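Long-range contact in uncharacterized protein (Porphyromonas gingivalis, PDB 2QSV), which is of unknown function but may have cysteine-type peptidase activity, this chain being its C-terminal part of two Ig-like domains: residues E32-V40 and D50-R58. Residues are numbered along the deposited sequence; the frame is centred on the assembly and turned at random.
Sequences ESDLQVAVV and DRAFRLQAR
Strand 52-55 forms the outer edge of a mixed sheet in the first Ig-like domain, running antiparallel to strand 35-40. Leu35 with Leu55 and Val37 with Phe53 are hydrogen-bonded pairs; Val37 N gives to Phe53 O at 3.2 Å, while the bond from Leu35 N to Leu55 O is weak. Beyond the non-hydrogen-bonded pair Ala38-Ala52, Val39 N reaches Arg51 O at 3.0 Å. Arg51 returns to the same residue: its chain bends at chi3 (77°), bringing the guanidinium edge-on to Val39 O, which accepts from NE at 3.2 Å and NH2 at 2.8 Å. Both nitrogens approach from one face of the carbonyl, NH2 well above its plane, and the side-on grip should fix the rotation of the guanidinium.

On the inward face, Phe53 CG lies between the backbone N and the carbonyl carbon (chi1 51°), which sets its ring beside Val37. Val37 CB sits over one face of the Phe53 ring, a CH-pi contact 4.1 Å from its centroid, and Val37 CG1 meets Phe53 CZ at 3.6 Å. Val37 CG2 also touches Leu55 CD1. Phe53 continues onto Val27 and Leu63 of the facing sheet, and Asp50 forms a salt bridge with Arg61. This is the edge-strand pairing and interior packing of an Ig-like beta-sandwich.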
loop_
_atom_site.group_PDB
_atom_site.type_symbol
_atom_site.label_atom_id
_atom_site.label_comp_id
_atom_site.label_asym_id
_atom_site.label_seq_id
_atom_site.Cartn_x
_atom_site.Cartn_y
_atom_site.Cartn_z
ATOM N N GLU A 32 10.563 -20.263 -24.081
ATOM C CA GLU A 32 11.526 -20.856 -25.015
ATOM C C GLU A 32 12.971 -20.830 -24.534
ATOM O O GLU A 32 13.519 -21.845 -24.065
ATOM C CB GLU A 32 11.403 -20.175 -26.410
ATOM C CG GLU A 32 10.383 -20.825 -27.379
ATOM C CD GLU A 32 9.550 -21.928 -26.709
ATOM O OE1 GLU A 32 10.151 -22.880 -26.132
ATOM O OE2 GLU A 32 8.298 -21.833 -26.743
ATOM N N SER A 33 13.585 -19.656 -24.648
ATOM C CA SER A 33 15.030 -19.573 -24.573
ATOM C C SER A 33 15.469 -18.711 -23.405
ATOM O O SER A 33 14.681 -18.424 -22.500
ATOM C CB SER A 33 15.595 -19.044 -25.896
ATOM O OG SER A 33 17.017 -19.133 -25.917
ATOM N N ASP A 34 16.746 -18.340 -23.426
ATOM C CA ASP A 34 17.347 -17.559 -22.364
ATOM C C ASP A 34 16.670 -16.216 -22.149
ATOM O O ASP A 34 16.363 -15.500 -23.128
ATOM C CB ASP A 34 18.836 -17.380 -22.643
ATOM C CG ASP A 34 19.630 -18.623 -22.275
ATOM O OD1 ASP A 34 20.892 -18.587 -22.305
ATOM O OD2 ASP A 34 18.968 -19.637 -21.915
ATOM N N LEU A 35 16.396 -15.931 -20.865
ATOM C CA LEU A 35 16.052 -14.589 -20.390
ATOM C C LEU A 35 17.190 -14.043 -19.542
ATOM O O LEU A 35 17.678 -14.698 -18.617
ATOM C CB LEU A 35 14.740 -14.577 -19.607
ATOM C CG LEU A 35 13.444 -14.516 -20.414
ATOM C CD1 LEU A 35 12.266 -14.185 -19.490
ATOM C CD2 LEU A 35 13.556 -13.512 -21.578
ATOM N N GLN A 36 17.660 -12.861 -19.903
ATOM C CA GLN A 36 18.569 -12.128 -19.049
ATOM C C GLN A 36 17.761 -11.124 -18.222
ATOM O O GLN A 36 17.020 -10.294 -18.772
ATOM C CB GLN A 36 19.620 -11.408 -19.873
ATOM C CG GLN A 36 20.772 -10.912 -19.023
ATOM C CD GLN A 36 21.701 -12.040 -18.609
ATOM O OE1 GLN A 36 22.362 -11.977 -17.563
ATOM N NE2 GLN A 36 21.762 -13.079 -19.439
ATOM N N VAL A 37 17.886 -11.227 -16.901
ATOM C CA VAL A 37 17.047 -10.445 -15.975
ATOM C C VAL A 37 17.884 -9.538 -15.087
ATOM O O VAL A 37 18.828 -9.984 -14.441
ATOM C CB VAL A 37 16.130 -11.336 -15.110
ATOM C CG1 VAL A 37 15.183 -10.469 -14.265
ATOM C CG2 VAL A 37 15.320 -12.274 -15.982
ATOM N N ALA A 38 17.539 -8.255 -15.089
ATOM C CA ALA A 38 18.129 -7.314 -14.166
ATOM C C ALA A 38 17.020 -6.654 -13.340
ATOM O O ALA A 38 16.004 -6.215 -13.870
ATOM C CB ALA A 38 18.963 -6.285 -14.907
ATOM N N VAL A 39 17.216 -6.640 -12.028
ATOM C CA VAL A 39 16.417 -5.839 -11.115
ATOM C C VAL A 39 17.031 -4.441 -11.167
ATOM O O VAL A 39 18.041 -4.158 -10.524
ATOM C CB VAL A 39 16.461 -6.405 -9.672
ATOM C CG1 VAL A 39 15.587 -5.570 -8.739
ATOM C CG2 VAL A 39 16.013 -7.873 -9.650
ATOM N N VAL A 40 16.420 -3.569 -11.957
ATOM C CA VAL A 40 17.022 -2.257 -12.237
ATOM C C VAL A 40 16.730 -1.171 -11.178
ATOM O O VAL A 40 17.448 -0.175 -11.093
ATOM C CB VAL A 40 16.698 -1.765 -13.688
ATOM C CG1 VAL A 40 17.367 -2.686 -14.724
ATOM C CG2 VAL A 40 15.216 -1.722 -13.938
ATOM N N ASP A 50 20.412 -10.660 -4.835
ATOM C CA ASP A 50 20.050 -11.298 -6.097
ATOM C C ASP A 50 19.515 -10.273 -7.117
ATOM O O ASP A 50 18.304 -10.212 -7.368
ATOM C CB ASP A 50 19.008 -12.392 -5.848
ATOM C CG ASP A 50 19.098 -13.533 -6.848
ATOM O OD1 ASP A 50 20.087 -13.577 -7.625
ATOM O OD2 ASP A 50 18.180 -14.402 -6.852
ATOM N N ARG A 51 20.428 -9.499 -7.722
ATOM C CA ARG A 51 20.051 -8.346 -8.567
ATOM C C ARG A 51 20.282 -8.476 -10.070
ATOM O O ARG A 51 19.699 -7.727 -10.853
ATOM C CB ARG A 51 20.739 -7.069 -8.084
ATOM C CG ARG A 51 20.072 -6.463 -6.874
ATOM C CD ARG A 51 20.392 -5.011 -6.748
ATOM N NE ARG A 51 19.592 -4.247 -7.693
ATOM C CZ ARG A 51 19.371 -2.946 -7.599
ATOM N NH1 ARG A 51 19.880 -2.258 -6.588
ATOM N NH2 ARG A 51 18.638 -2.337 -8.518
ATOM N N ALA A 52 21.158 -9.388 -10.475
ATOM C CA ALA A 52 21.495 -9.554 -11.895
ATOM C C ALA A 52 21.794 -11.020 -12.170
ATOM O O ALA A 52 22.896 -11.501 -11.914
ATOM C CB ALA A 52 22.682 -8.649 -12.301
ATOM N N PHE A 53 20.793 -11.727 -12.675
ATOM C CA PHE A 53 20.893 -13.163 -12.840
ATOM C C PHE A 53 20.467 -13.655 -14.222
ATOM O O PHE A 53 19.777 -12.935 -14.956
ATOM C CB PHE A 53 20.066 -13.867 -11.773
ATOM C CG PHE A 53 18.656 -13.378 -11.666
ATOM C CD1 PHE A 53 18.344 -12.283 -10.850
ATOM C CD2 PHE A 53 17.627 -14.026 -12.350
ATOM C CE1 PHE A 53 17.040 -11.839 -10.730
ATOM C CE2 PHE A 53 16.307 -13.592 -12.231
ATOM C CZ PHE A 53 16.014 -12.492 -11.415
ATOM N N ARG A 54 20.882 -14.882 -14.565
ATOM C CA ARG A 54 20.334 -15.618 -15.727
ATOM C C ARG A 54 19.276 -16.670 -15.384
ATOM O O ARG A 54 19.369 -17.360 -14.364
ATOM C CB ARG A 54 21.441 -16.326 -16.491
ATOM C CG ARG A 54 21.650 -15.820 -17.897
ATOM C CD ARG A 54 23.031 -15.188 -18.028
ATOM N NE ARG A 54 23.550 -15.345 -19.392
ATOM C CZ ARG A 54 24.512 -14.598 -19.941
ATOM N NH1 ARG A 54 25.087 -13.599 -19.257
ATOM N NH2 ARG A 54 24.899 -14.851 -21.192
ATOM N N LEU A 55 18.303 -16.819 -16.284
ATOM C CA LEU A 55 17.166 -17.732 -16.104
ATOM C C LEU A 55 16.959 -18.639 -17.302
ATOM O O LEU A 55 16.843 -18.166 -18.441
ATOM C CB LEU A 55 15.853 -16.972 -15.953
ATOM C CG LEU A 55 15.236 -16.494 -14.644
ATOM C CD1 LEU A 55 13.828 -15.969 -14.982
ATOM C CD2 LEU A 55 15.172 -17.599 -13.592
ATOM N N GLN A 56 16.825 -19.939 -17.040
ATOM C CA GLN A 56 16.749 -20.942 -18.105
ATOM C C GLN A 56 15.350 -21.164 -18.732
ATOM O O GLN A 56 15.174 -20.993 -19.956
ATOM C CB GLN A 56 17.324 -22.275 -17.603
ATOM C CG GLN A 56 18.449 -22.124 -16.532
ATOM C CD GLN A 56 19.826 -21.842 -17.145
ATOM O OE1 GLN A 56 20.390 -22.679 -17.861
ATOM N NE2 GLN A 56 20.381 -20.661 -16.849
ATOM N N ALA A 57 14.372 -21.579 -17.937
ATOM C CA ALA A 57 13.114 -22.025 -18.527
ATOM C C ALA A 57 12.181 -22.300 -17.396
ATOM O O ALA A 57 12.616 -22.419 -16.232
ATOM C CB ALA A 57 13.325 -23.291 -19.345
ATOM N N ARG A 58 10.897 -22.392 -17.742
ATOM C CA ARG A 58 9.843 -22.703 -16.774
ATOM C C ARG A 58 9.522 -21.571 -15.787
ATOM O O ARG A 58 9.276 -20.420 -16.189
ATOM C CB ARG A 58 10.155 -24.025 -16.036
ATOM C CG ARG A 58 9.307 -25.192 -16.545
ATOM C CD ARG A 58 9.130 -25.140 -18.083
ATOM N NE ARG A 58 7.817 -25.612 -18.531
ATOM C CZ ARG A 58 7.337 -26.842 -18.326
ATOM N NH1 ARG A 58 8.056 -27.750 -17.655
ATOM N NH2 ARG A 58 6.130 -27.170 -18.793
#